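Local coordinates for designed helical repeat protein (Synthetic construct, PDB 5CWM), which is a synthetic protein made by computational design to fold as an array of repeated helices, with no known biological function, at residues A54-L64 with R106-D116; P117-V128 with V176-V187. All coordinates share one frame; numbering follows the deposited sequence.

Contact 1: residues A54-L64 with R106-D116; sequences AEKEGDPEVAL and RVLELAEKQGD
Leu110 fits as a knob into a hole made by Ala54, Glu55, Pro60 and Ala63. The hole spans the end of helix 30-57 and the start of helix 60-84, so one leucine packs on both sides of the 58-59 turn. With CG anti to the backbone N (chi1 -180°), the leucine sends its two methyls into the hole. CD2 of Leu110 lies 4.1 Å from CB of Ala63, and CD1 of Leu110 lies 4.1 Å from O of Glu55. One turn earlier, Val107 places its two branches on neighbouring residues. Its CG2 is 3.7 Å from CB of Ala63, while Val107 CG1 reaches the base of the Leu64 side chain. Segments 60-64 and 106-114 run antiparallel at 171°, with their axes 9.5 Å apart.

The two turns meet at one end. Gly58 has positive phi, and its O lies beside the amide end of Gln114 without a hydrogen bond. Pro60 CG is 3.7 Å from OD2 of Asp116. Asp59 and Asp116 are both N-caps. Gly115 closes helix 87-114 with a Schellman motif. Such a leucine knob, set against a glycine-aspartate turn, joins neighbouring helical hairpins of the designed array.

Glu55 and Arg106 form a salt bridge at the other edge. NH2 of Arg106 donates to the syn side of Glu55 OE1 at 2.8 Å, close to the guanidinium plane. NE of Arg106 makes a weaker, bent bond to Glu55 OE2 at 2.7 Å. The carboxylate and guanidinium planes are 52° apart, so the two-pronged bridge is twisted rather than flat. A leucine in place of Arg106 would probably leave the Glu55 carboxylate without its charged mate and freer to turn. The contact thus pairs an aliphatic centre with a salt bridge at its partly exposed border.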
loop_
_atom_site.group_PDB
_atom_site.type_symbol
_atom_site.label_atom_id
_atom_site.label_comp_id
_atom_site.label_asym_id
_atom_site.label_seq_id
_atom_site.Cartn_x
_atom_site.Cartn_y
_atom_site.Cartn_z
ATOM N N ALA A 54 -8.676 4.454 15.415
ATOM C CA ALA A 54 -8.754 2.999 15.350
ATOM C C ALA A 54 -7.585 2.366 16.093
ATOM O O ALA A 54 -7.685 1.239 16.579
ATOM C CB ALA A 54 -8.785 2.528 13.906
ATOM N N GLU A 55 -6.475 3.092 16.175
ATOM C CA GLU A 55 -5.319 2.633 16.937
ATOM C C GLU A 55 -5.635 2.609 18.427
ATOM O O GLU A 55 -5.280 1.665 19.133
ATOM C CB GLU A 55 -4.104 3.523 16.672
ATOM C CG GLU A 55 -3.537 3.402 15.270
ATOM C CD GLU A 55 -2.300 4.254 15.072
ATOM O OE1 GLU A 55 -2.052 5.151 15.904
ATOM O OE2 GLU A 55 -1.571 4.025 14.083
ATOM N N LYS A 56 -6.307 3.655 18.901
ATOM C CA LYS A 56 -6.695 3.740 20.303
ATOM C C LYS A 56 -7.802 2.746 20.625
ATOM O O LYS A 56 -7.740 2.043 21.635
ATOM C CB LYS A 56 -7.147 5.158 20.654
ATOM C CG LYS A 56 -6.045 6.201 20.583
ATOM C CD LYS A 56 -6.488 7.504 21.227
ATOM C CE LYS A 56 -6.867 7.291 22.684
ATOM N NZ LYS A 56 -7.326 8.549 23.336
ATOM N N GLU A 57 -8.817 2.691 19.768
ATOM C CA GLU A 57 -9.924 1.763 19.965
ATOM C C GLU A 57 -9.463 0.317 19.803
ATOM O O GLU A 57 -10.022 -0.594 20.414
ATOM C CB GLU A 57 -11.064 2.070 18.993
ATOM C CG GLU A 57 -11.783 3.378 19.281
ATOM C CD GLU A 57 -12.918 3.647 18.314
ATOM O OE1 GLU A 57 -13.041 2.906 17.316
ATOM O OE2 GLU A 57 -13.690 4.599 18.554
ATOM N N GLY A 58 -8.442 0.114 18.978
ATOM C CA GLY A 58 -7.854 -1.201 18.801
ATOM C C GLY A 58 -8.560 -2.066 17.776
ATOM O O GLY A 58 -8.502 -3.293 17.849
ATOM N N ASP A 59 -9.230 -1.431 16.819
ATOM C CA ASP A 59 -9.905 -2.163 15.755
ATOM C C ASP A 59 -9.049 -2.169 14.490
ATOM O O ASP A 59 -8.915 -1.143 13.822
ATOM C CB ASP A 59 -11.278 -1.548 15.468
ATOM C CG ASP A 59 -12.209 -2.503 14.745
ATOM O OD1 ASP A 59 -11.716 -3.436 14.076
ATOM O OD2 ASP A 59 -13.440 -2.318 14.845
ATOM N N PRO A 60 -8.470 -3.333 14.159
ATOM C CA PRO A 60 -7.594 -3.494 12.992
ATOM C C PRO A 60 -8.327 -3.358 11.658
ATOM O O PRO A 60 -7.744 -2.869 10.690
ATOM C CB PRO A 60 -7.043 -4.913 13.165
ATOM C CG PRO A 60 -8.075 -5.620 13.967
ATOM C CD PRO A 60 -8.628 -4.592 14.908
ATOM N N GLU A 61 -9.584 -3.786 11.614
ATOM C CA GLU A 61 -10.368 -3.764 10.381
ATOM C C GLU A 61 -10.622 -2.338 9.902
ATOM O O GLU A 61 -10.376 -2.006 8.736
ATOM C CB GLU A 61 -11.696 -4.493 10.588
ATOM C CG GLU A 61 -12.550 -4.610 9.336
ATOM C CD GLU A 61 -13.830 -5.387 9.575
ATOM O OE1 GLU A 61 -14.110 -5.730 10.743
ATOM O OE2 GLU A 61 -14.556 -5.659 8.595
ATOM N N VAL A 62 -11.113 -1.501 10.811
ATOM C CA VAL A 62 -11.374 -0.096 10.521
ATOM C C VAL A 62 -10.096 0.600 10.064
ATOM O O VAL A 62 -10.105 1.392 9.116
ATOM C CB VAL A 62 -11.946 0.634 11.752
ATOM C CG1 VAL A 62 -12.301 2.068 11.405
ATOM C CG2 VAL A 62 -13.163 -0.105 12.287
ATOM N N ALA A 63 -8.999 0.289 10.746
ATOM C CA ALA A 63 -7.688 0.823 10.402
ATOM C C ALA A 63 -7.297 0.454 8.974
ATOM O O ALA A 63 -6.895 1.313 8.183
ATOM C CB ALA A 63 -6.644 0.316 11.386
ATOM N N LEU A 64 -7.428 -0.831 8.654
ATOM C CA LEU A 64 -7.100 -1.340 7.327
ATOM C C LEU A 64 -7.924 -0.650 6.249
ATOM O O LEU A 64 -7.388 -0.218 5.225
ATOM C CB LEU A 64 -7.319 -2.852 7.267
ATOM C CG LEU A 64 -7.064 -3.523 5.916
ATOM C CD1 LEU A 64 -5.605 -3.381 5.511
ATOM C CD2 LEU A 64 -7.474 -4.985 5.963
ATOM N N ARG A 106 1.676 0.486 10.329
ATOM C CA ARG A 106 1.027 0.691 11.621
ATOM C C ARG A 106 -0.189 -0.223 11.768
ATOM O O ARG A 106 -0.470 -0.734 12.857
ATOM C CB ARG A 106 0.625 2.158 11.794
ATOM C CG ARG A 106 1.816 3.102 11.904
ATOM C CD ARG A 106 1.410 4.562 11.757
ATOM N NE ARG A 106 0.621 5.044 12.886
ATOM C CZ ARG A 106 0.250 6.311 13.049
ATOM N NH1 ARG A 106 0.603 7.225 12.155
ATOM N NH2 ARG A 106 -0.468 6.666 14.106
ATOM N N VAL A 107 -0.903 -0.433 10.667
ATOM C CA VAL A 107 -2.005 -1.388 10.649
ATOM C C VAL A 107 -1.484 -2.797 10.908
ATOM O O VAL A 107 -2.097 -3.570 11.647
ATOM C CB VAL A 107 -2.769 -1.351 9.308
ATOM C CG1 VAL A 107 -3.588 -2.619 9.109
ATOM C CG2 VAL A 107 -3.661 -0.131 9.255
ATOM N N LEU A 108 -0.342 -3.119 10.307
ATOM C CA LEU A 108 0.292 -4.417 10.512
ATOM C C LEU A 108 0.603 -4.652 11.986
ATOM O O LEU A 108 0.211 -5.673 12.555
ATOM C CB LEU A 108 1.572 -4.527 9.678
ATOM C CG LEU A 108 2.431 -5.788 9.816
ATOM C CD1 LEU A 108 3.050 -6.127 8.481
ATOM C CD2 LEU A 108 3.527 -5.616 10.861
ATOM N N GLU A 109 1.310 -3.709 12.599
ATOM C CA GLU A 109 1.716 -3.870 13.991
ATOM C C GLU A 109 0.505 -3.858 14.924
ATOM O O GLU A 109 0.501 -4.539 15.953
ATOM C CB GLU A 109 2.725 -2.789 14.392
ATOM C CG GLU A 109 2.194 -1.368 14.359
ATOM C CD GLU A 109 3.296 -0.331 14.450
ATOM O OE1 GLU A 109 4.466 -0.681 14.186
ATOM O OE2 GLU A 109 2.991 0.832 14.785
ATOM N N LEU A 110 -0.528 -3.101 14.557
ATOM C CA LEU A 110 -1.769 -3.107 15.327
ATOM C C LEU A 110 -2.422 -4.483 15.262
ATOM O O LEU A 110 -2.973 -4.971 16.251
ATOM C CB LEU A 110 -2.740 -2.040 14.816
ATOM C CG LEU A 110 -4.077 -1.960 15.559
ATOM C CD1 LEU A 110 -3.860 -1.575 17.015
ATOM C CD2 LEU A 110 -5.030 -0.988 14.878
ATOM N N ALA A 111 -2.350 -5.104 14.090
ATOM C CA ALA A 111 -2.890 -6.442 13.889
ATOM C C ALA A 111 -2.102 -7.466 14.697
ATOM O O ALA A 111 -2.672 -8.408 15.246
ATOM C CB ALA A 111 -2.880 -6.805 12.413
ATOM N N GLU A 112 -0.787 -7.278 14.764
ATOM C CA GLU A 112 0.065 -8.148 15.568
ATOM C C GLU A 112 -0.263 -8.011 17.050
ATOM O O GLU A 112 -0.251 -8.994 17.791
ATOM C CB GLU A 112 1.542 -7.837 15.326
ATOM C CG GLU A 112 2.049 -8.251 13.955
ATOM C CD GLU A 112 3.536 -8.010 13.790
ATOM O OE1 GLU A 112 4.115 -7.276 14.619
ATOM O OE2 GLU A 112 4.126 -8.558 12.835
ATOM N N LYS A 113 -0.553 -6.785 17.477
ATOM C CA LYS A 113 -0.933 -6.532 18.863
ATOM C C LYS A 113 -2.281 -7.170 19.189
ATOM O O LYS A 113 -2.457 -7.765 20.251
ATOM C CB LYS A 113 -0.979 -5.029 19.144
ATOM C CG LYS A 113 0.380 -4.349 19.117
ATOM C CD LYS A 113 0.247 -2.837 19.204
ATOM C CE LYS A 113 1.603 -2.158 19.095
ATOM N NZ LYS A 113 1.482 -0.675 19.128
ATOM N N GLN A 114 -3.230 -7.044 18.267
ATOM C CA GLN A 114 -4.565 -7.597 18.469
ATOM C C GLN A 114 -4.648 -9.063 18.048
ATOM O O GLN A 114 -5.686 -9.703 18.213
ATOM C CB GLN A 114 -5.605 -6.779 17.699
ATOM C CG GLN A 114 -6.669 -6.141 18.580
ATOM C CD GLN A 114 -6.152 -4.940 19.346
ATOM O OE1 GLN A 114 -6.472 -4.750 20.519
ATOM N NE2 GLN A 114 -5.352 -4.115 18.680
ATOM N N GLY A 115 -3.556 -9.590 17.501
ATOM C CA GLY A 115 -3.512 -10.976 17.069
ATOM C C GLY A 115 -4.450 -11.280 15.915
ATOM O O GLY A 115 -5.274 -12.193 15.998
ATOM N N ASP A 116 -4.321 -10.518 14.833
ATOM C CA ASP A 116 -5.178 -10.684 13.663
ATOM C C ASP A 116 -4.341 -10.908 12.403
ATOM O O ASP A 116 -3.947 -9.950 11.738
ATOM C CB ASP A 116 -6.088 -9.466 13.489
ATOM C CG ASP A 116 -7.309 -9.763 12.638
ATOM O OD1 ASP A 116 -7.220 -10.618 11.731
ATOM O OD2 ASP A 116 -8.363 -9.137 12.876
#

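Contact 2: residues P117-V128 with V176-V187; sequences PEVALRAVELVV and VARRAVELVKRV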
loop_
_atom_site.group_PDB
_atom_site.type_symbol
_atom_site.label_atom_id
_atom_site.label_comp_id
_atom_site.label_asym_id
_atom_site.label_seq_id
_atom_site.Cartn_x
_atom_site.Cartn_y
_atom_site.Cartn_z
ATOM N N PRO A 117 -4.066 -12.182 12.078
ATOM C CA PRO A 117 -3.209 -12.565 10.948
ATOM C C PRO A 117 -3.736 -12.105 9.589
ATOM O O PRO A 117 -2.948 -11.671 8.746
ATOM C CB PRO A 117 -3.189 -14.097 11.029
ATOM C CG PRO A 117 -4.427 -14.457 11.775
ATOM C CD PRO A 117 -4.626 -13.355 12.768
ATOM N N GLU A 118 -5.046 -12.200 9.384
ATOM C CA GLU A 118 -5.655 -11.830 8.109
ATOM C C GLU A 118 -5.458 -10.348 7.801
ATOM O O GLU A 118 -5.044 -9.981 6.699
ATOM C CB GLU A 118 -7.150 -12.168 8.108
ATOM C CG GLU A 118 -7.466 -13.655 8.225
ATOM C CD GLU A 118 -7.371 -14.170 9.649
ATOM O OE1 GLU A 118 -7.306 -13.341 10.580
ATOM O OE2 GLU A 118 -7.359 -15.405 9.835
ATOM N N VAL A 119 -5.755 -9.504 8.784
ATOM C CA VAL A 119 -5.614 -8.061 8.634
ATOM C C VAL A 119 -4.157 -7.673 8.389
ATOM O O VAL A 119 -3.872 -6.763 7.611
ATOM C CB VAL A 119 -6.154 -7.316 9.875
ATOM C CG1 VAL A 119 -5.862 -5.825 9.785
ATOM C CG2 VAL A 119 -7.648 -7.555 10.020
ATOM N N ALA A 120 -3.238 -8.377 9.043
ATOM C CA ALA A 120 -1.811 -8.148 8.842
ATOM C C ALA A 120 -1.400 -8.509 7.417
ATOM O O ALA A 120 -0.652 -7.775 6.764
ATOM C CB ALA A 120 -0.998 -8.944 9.850
ATOM N N LEU A 121 -1.896 -9.650 6.946
ATOM C CA LEU A 121 -1.639 -10.108 5.587
ATOM C C LEU A 121 -2.123 -9.083 4.567
ATOM O O LEU A 121 -1.382 -8.687 3.660
ATOM C CB LEU A 121 -2.317 -11.456 5.346
ATOM C CG LEU A 121 -2.126 -12.106 3.976
ATOM C CD1 LEU A 121 -0.675 -12.510 3.771
ATOM C CD2 LEU A 121 -3.050 -13.304 3.829
ATOM N N ARG A 122 -3.371 -8.653 4.727
ATOM C CA ARG A 122 -3.951 -7.638 3.854
ATOM C C ARG A 122 -3.177 -6.327 3.943
ATOM O O ARG A 122 -3.105 -5.569 2.976
ATOM C CB ARG A 122 -5.421 -7.404 4.204
ATOM C CG ARG A 122 -6.327 -8.595 3.933
ATOM C CD ARG A 122 -6.286 -8.997 2.467
ATOM N NE ARG A 122 -6.393 -7.842 1.581
ATOM C CZ ARG A 122 -7.537 -7.251 1.255
ATOM N NH1 ARG A 122 -8.682 -7.701 1.748
ATOM N NH2 ARG A 122 -7.536 -6.205 0.441
ATOM N N ALA A 123 -2.599 -6.067 5.111
ATOM C CA ALA A 123 -1.792 -4.873 5.316
ATOM C C ALA A 123 -0.518 -4.953 4.487
ATOM O O ALA A 123 -0.126 -3.979 3.849
ATOM C CB ALA A 123 -1.462 -4.690 6.790
ATOM N N VAL A 124 0.123 -6.120 4.491
ATOM C CA VAL A 124 1.324 -6.321 3.686
ATOM C C VAL A 124 1.003 -6.229 2.197
ATOM O O VAL A 124 1.744 -5.603 1.433
ATOM C CB VAL A 124 1.988 -7.676 3.977
ATOM C CG1 VAL A 124 3.261 -7.828 3.157
ATOM C CG2 VAL A 124 2.305 -7.793 5.444
ATOM N N GLU A 125 -0.104 -6.849 1.791
ATOM C CA GLU A 125 -0.573 -6.740 0.412
ATOM C C GLU A 125 -0.765 -5.274 0.041
ATOM O O GLU A 125 -0.462 -4.851 -1.078
ATOM C CB GLU A 125 -1.887 -7.502 0.214
ATOM C CG GLU A 125 -1.782 -9.006 0.384
ATOM C CD GLU A 125 -3.081 -9.719 0.063
ATOM O OE1 GLU A 125 -3.996 -9.072 -0.487
ATOM O OE2 GLU A 125 -3.189 -10.928 0.362
ATOM N N LEU A 126 -1.265 -4.504 1.000
ATOM C CA LEU A 126 -1.493 -3.083 0.803
ATOM C C LEU A 126 -0.172 -2.345 0.641
ATOM O O LEU A 126 -0.071 -1.417 -0.156
ATOM C CB LEU A 126 -2.287 -2.504 1.973
ATOM C CG LEU A 126 -2.900 -1.123 1.757
ATOM C CD1 LEU A 126 -3.748 -1.111 0.496
ATOM C CD2 LEU A 126 -3.731 -0.738 2.965
ATOM N N VAL A 127 0.840 -2.766 1.395
ATOM C CA VAL A 127 2.172 -2.181 1.273
ATOM C C VAL A 127 2.740 -2.480 -0.112
ATOM O O VAL A 127 3.425 -1.648 -0.707
ATOM C CB VAL A 127 3.141 -2.709 2.357
ATOM C CG1 VAL A 127 4.507 -2.058 2.214
ATOM C CG2 VAL A 127 2.586 -2.442 3.743
ATOM N N VAL A 128 2.440 -3.670 -0.624
ATOM C CA VAL A 128 2.847 -4.042 -1.974
ATOM C C VAL A 128 2.161 -3.150 -3.004
ATOM O O VAL A 128 2.799 -2.670 -3.945
ATOM C CB VAL A 128 2.530 -5.518 -2.273
ATOM C CG1 VAL A 128 2.801 -5.841 -3.735
ATOM C CG2 VAL A 128 3.347 -6.418 -1.368
ATOM N N VAL A 176 -2.746 -18.737 6.151
ATOM C CA VAL A 176 -2.264 -17.361 6.123
ATOM C C VAL A 176 -0.754 -17.322 5.900
ATOM O O VAL A 176 -0.242 -16.436 5.219
ATOM C CB VAL A 176 -2.618 -16.617 7.427
ATOM C CG1 VAL A 176 -2.116 -15.183 7.385
ATOM C CG2 VAL A 176 -4.120 -16.646 7.657
ATOM N N ALA A 177 -0.048 -18.297 6.467
ATOM C CA ALA A 177 1.400 -18.383 6.307
ATOM C C ALA A 177 1.774 -18.714 4.866
ATOM O O ALA A 177 2.674 -18.099 4.288
ATOM C CB ALA A 177 1.976 -19.423 7.256
ATOM N N ARG A 178 1.075 -19.688 4.290
ATOM C CA ARG A 178 1.319 -20.092 2.910
ATOM C C ARG A 178 1.018 -18.941 1.956
ATOM O O ARG A 178 1.770 -18.685 1.013
ATOM C CB ARG A 178 0.474 -21.312 2.548
ATOM C CG ARG A 178 0.790 -21.897 1.182
ATOM C CD ARG A 178 -0.349 -22.763 0.677
ATOM N NE ARG A 178 -1.586 -21.999 0.539
ATOM C CZ ARG A 178 -1.896 -21.268 -0.526
ATOM N NH1 ARG A 178 -1.059 -21.199 -1.553
ATOM N NH2 ARG A 178 -3.043 -20.603 -0.566
ATOM N N ARG A 179 -0.088 -18.248 2.211
ATOM C CA ARG A 179 -0.466 -17.092 1.408
ATOM C C ARG A 179 0.561 -15.977 1.571
ATOM O O ARG A 179 0.801 -15.198 0.647
ATOM C CB ARG A 179 -1.863 -16.601 1.797
ATOM C CG ARG A 179 -2.359 -15.415 0.984
ATOM C CD ARG A 179 -2.353 -15.716 -0.506
ATOM N NE ARG A 179 -2.790 -14.568 -1.295
ATOM C CZ ARG A 179 -1.975 -13.624 -1.756
ATOM N NH1 ARG A 179 -0.675 -13.688 -1.508
ATOM N NH2 ARG A 179 -2.462 -12.615 -2.465
ATOM N N ALA A 180 1.174 -15.910 2.749
ATOM C CA ALA A 180 2.225 -14.936 3.011
ATOM C C ALA A 180 3.466 -15.274 2.196
ATOM O O ALA A 180 4.156 -14.383 1.702
ATOM C CB ALA A 180 2.554 -14.884 4.495
ATOM N N VAL A 181 3.746 -16.567 2.057
ATOM C CA VAL A 181 4.839 -17.015 1.201
ATOM C C VAL A 181 4.539 -16.654 -0.252
ATOM O O VAL A 181 5.423 -16.206 -0.990
ATOM C CB VAL A 181 5.075 -18.533 1.327
ATOM C CG1 VAL A 181 6.108 -19.003 0.312
ATOM C CG2 VAL A 181 5.516 -18.880 2.736
ATOM N N GLU A 182 3.282 -16.836 -0.649
ATOM C CA GLU A 182 2.833 -16.437 -1.979
ATOM C C GLU A 182 3.017 -14.936 -2.180
ATOM O O GLU A 182 3.270 -14.467 -3.291
ATOM C CB GLU A 182 1.369 -16.826 -2.193
ATOM C CG GLU A 182 1.121 -18.326 -2.220
ATOM C CD GLU A 182 1.720 -18.993 -3.442
ATOM O OE1 GLU A 182 1.866 -18.315 -4.482
ATOM O OE2 GLU A 182 2.047 -20.197 -3.365
ATOM N N LEU A 183 2.891 -14.187 -1.090
ATOM C CA LEU A 183 3.095 -12.747 -1.115
ATOM C C LEU A 183 4.577 -12.436 -1.314
ATOM O O LEU A 183 4.938 -11.543 -2.086
ATOM C CB LEU A 183 2.576 -12.120 0.181
ATOM C CG LEU A 183 2.083 -10.673 0.182
ATOM C CD1 LEU A 183 1.334 -10.398 1.472
ATOM C CD2 LEU A 183 3.235 -9.699 0.023
ATOM N N VAL A 184 5.429 -13.180 -0.615
ATOM C CA VAL A 184 6.871 -13.012 -0.743
ATOM C C VAL A 184 7.319 -13.277 -2.176
ATOM O O VAL A 184 8.075 -12.494 -2.754
ATOM C CB VAL A 184 7.650 -13.947 0.209
ATOM C CG1 VAL A 184 9.147 -13.755 0.030
ATOM C CG2 VAL A 184 7.256 -13.689 1.650
ATOM N N LYS A 185 6.842 -14.377 -2.753
ATOM C CA LYS A 185 7.214 -14.714 -4.122
ATOM C C LYS A 185 6.549 -13.760 -5.110
ATOM O O LYS A 185 7.033 -13.583 -6.226
ATOM C CB LYS A 185 6.854 -16.168 -4.446
ATOM C CG LYS A 185 5.370 -16.452 -4.543
ATOM C CD LYS A 185 5.107 -17.946 -4.656
ATOM C CE LYS A 185 5.641 -18.690 -3.442
ATOM N NZ LYS A 185 5.402 -20.158 -3.536
ATOM N N ARG A 186 5.443 -13.143 -4.697
ATOM C CA ARG A 186 4.833 -12.079 -5.487
ATOM C C ARG A 186 5.787 -10.892 -5.588
ATOM O O ARG A 186 6.065 -10.394 -6.684
ATOM C CB ARG A 186 3.504 -11.630 -4.876
ATOM C CG ARG A 186 2.273 -12.310 -5.449
ATOM C CD ARG A 186 1.015 -11.778 -4.779
ATOM N NE ARG A 186 0.961 -10.318 -4.811
ATOM C CZ ARG A 186 0.025 -9.589 -4.211
ATOM N NH1 ARG A 186 -0.941 -10.183 -3.525
ATOM N NH2 ARG A 186 0.056 -8.266 -4.294
ATOM N N VAL A 187 6.282 -10.447 -4.435
ATOM C CA VAL A 187 7.258 -9.362 -4.385
ATOM C C VAL A 187 8.496 -9.725 -5.202
ATOM O O VAL A 187 9.049 -8.889 -5.923
ATOM C CB VAL A 187 7.675 -9.038 -2.936
ATOM C CG1 VAL A 187 8.708 -7.921 -2.915
ATOM C CG2 VAL A 187 6.459 -8.657 -2.107
#
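Two neighbouring helices of the repeat array, 117-141 and 174-198, lie side by side here with interlocking knobs and holes. The segments run parallel, 6° apart in direction, and their axes are 10.5 Å apart.

Leu121 is the first knob. It sits among Val176, Arg179, Ala180 and Leu183. Its CD2 rests 3.6 Å from CG of Arg179, on the aliphatic part of that side chain, while Leu121 CD1 turns to Ala180 and Leu183. Leu183 answers from the other helix, lodged among Leu121, Val124, Glu125 and Val128. Its CG is turned away from the backbone N (chi1 -152°), which directs the fork toward helix 117-141. CD1 of Leu183 is 3.6 Å from CG1 of Val124, and CD2 of Leu183 is 3.6 Å from CG2 of Val128. Val176 CG1 closes one end against CB of Pro117 at 4.0 Å. Val128 and Val187 meet through their CG2 methyls at the other.

Charges border the leucines. The extended Glu125 side chain lays OE2 over one face of the Arg179 guanidinium, 3.4 Å from NH2. No N-H points at that oxygen, so the bridge is one of charge alone. OE1 of Glu125 pairs with NE of Arg122 in its own helix, making a three-residue network. Arg186 lies near the same carboxylate, too far for a salt bridge, and its NH2 packs on Val128 CG1.

Val124 also touches helices 87-114 and 144-170. Such near-parallel packing of every second helix, side by side in one layer, is typical of helical repeat folds of the alpha-solenoid kind.

In the fold
From the N terminus, the chain first passes through helices 3-27 and 30-57. Contact 1 starts at the turn between helices 30-57 and 60-84. It closes a loop of 41 residues when helix 87-114 comes back beside that turn. Contact 2 opens at once with helix 117-141 and closes over 47 residues, by way of helix 144-170, at helix 174-198. The two loops are in series; they neither nest nor cross. The contacts still touch in space: Leu108 packs on Val124, Pro60 on Val119 and Leu64 on Arg122. Helix 117-141 therefore bridges them, tying the helices of contact 1 to the C-terminal part of the array.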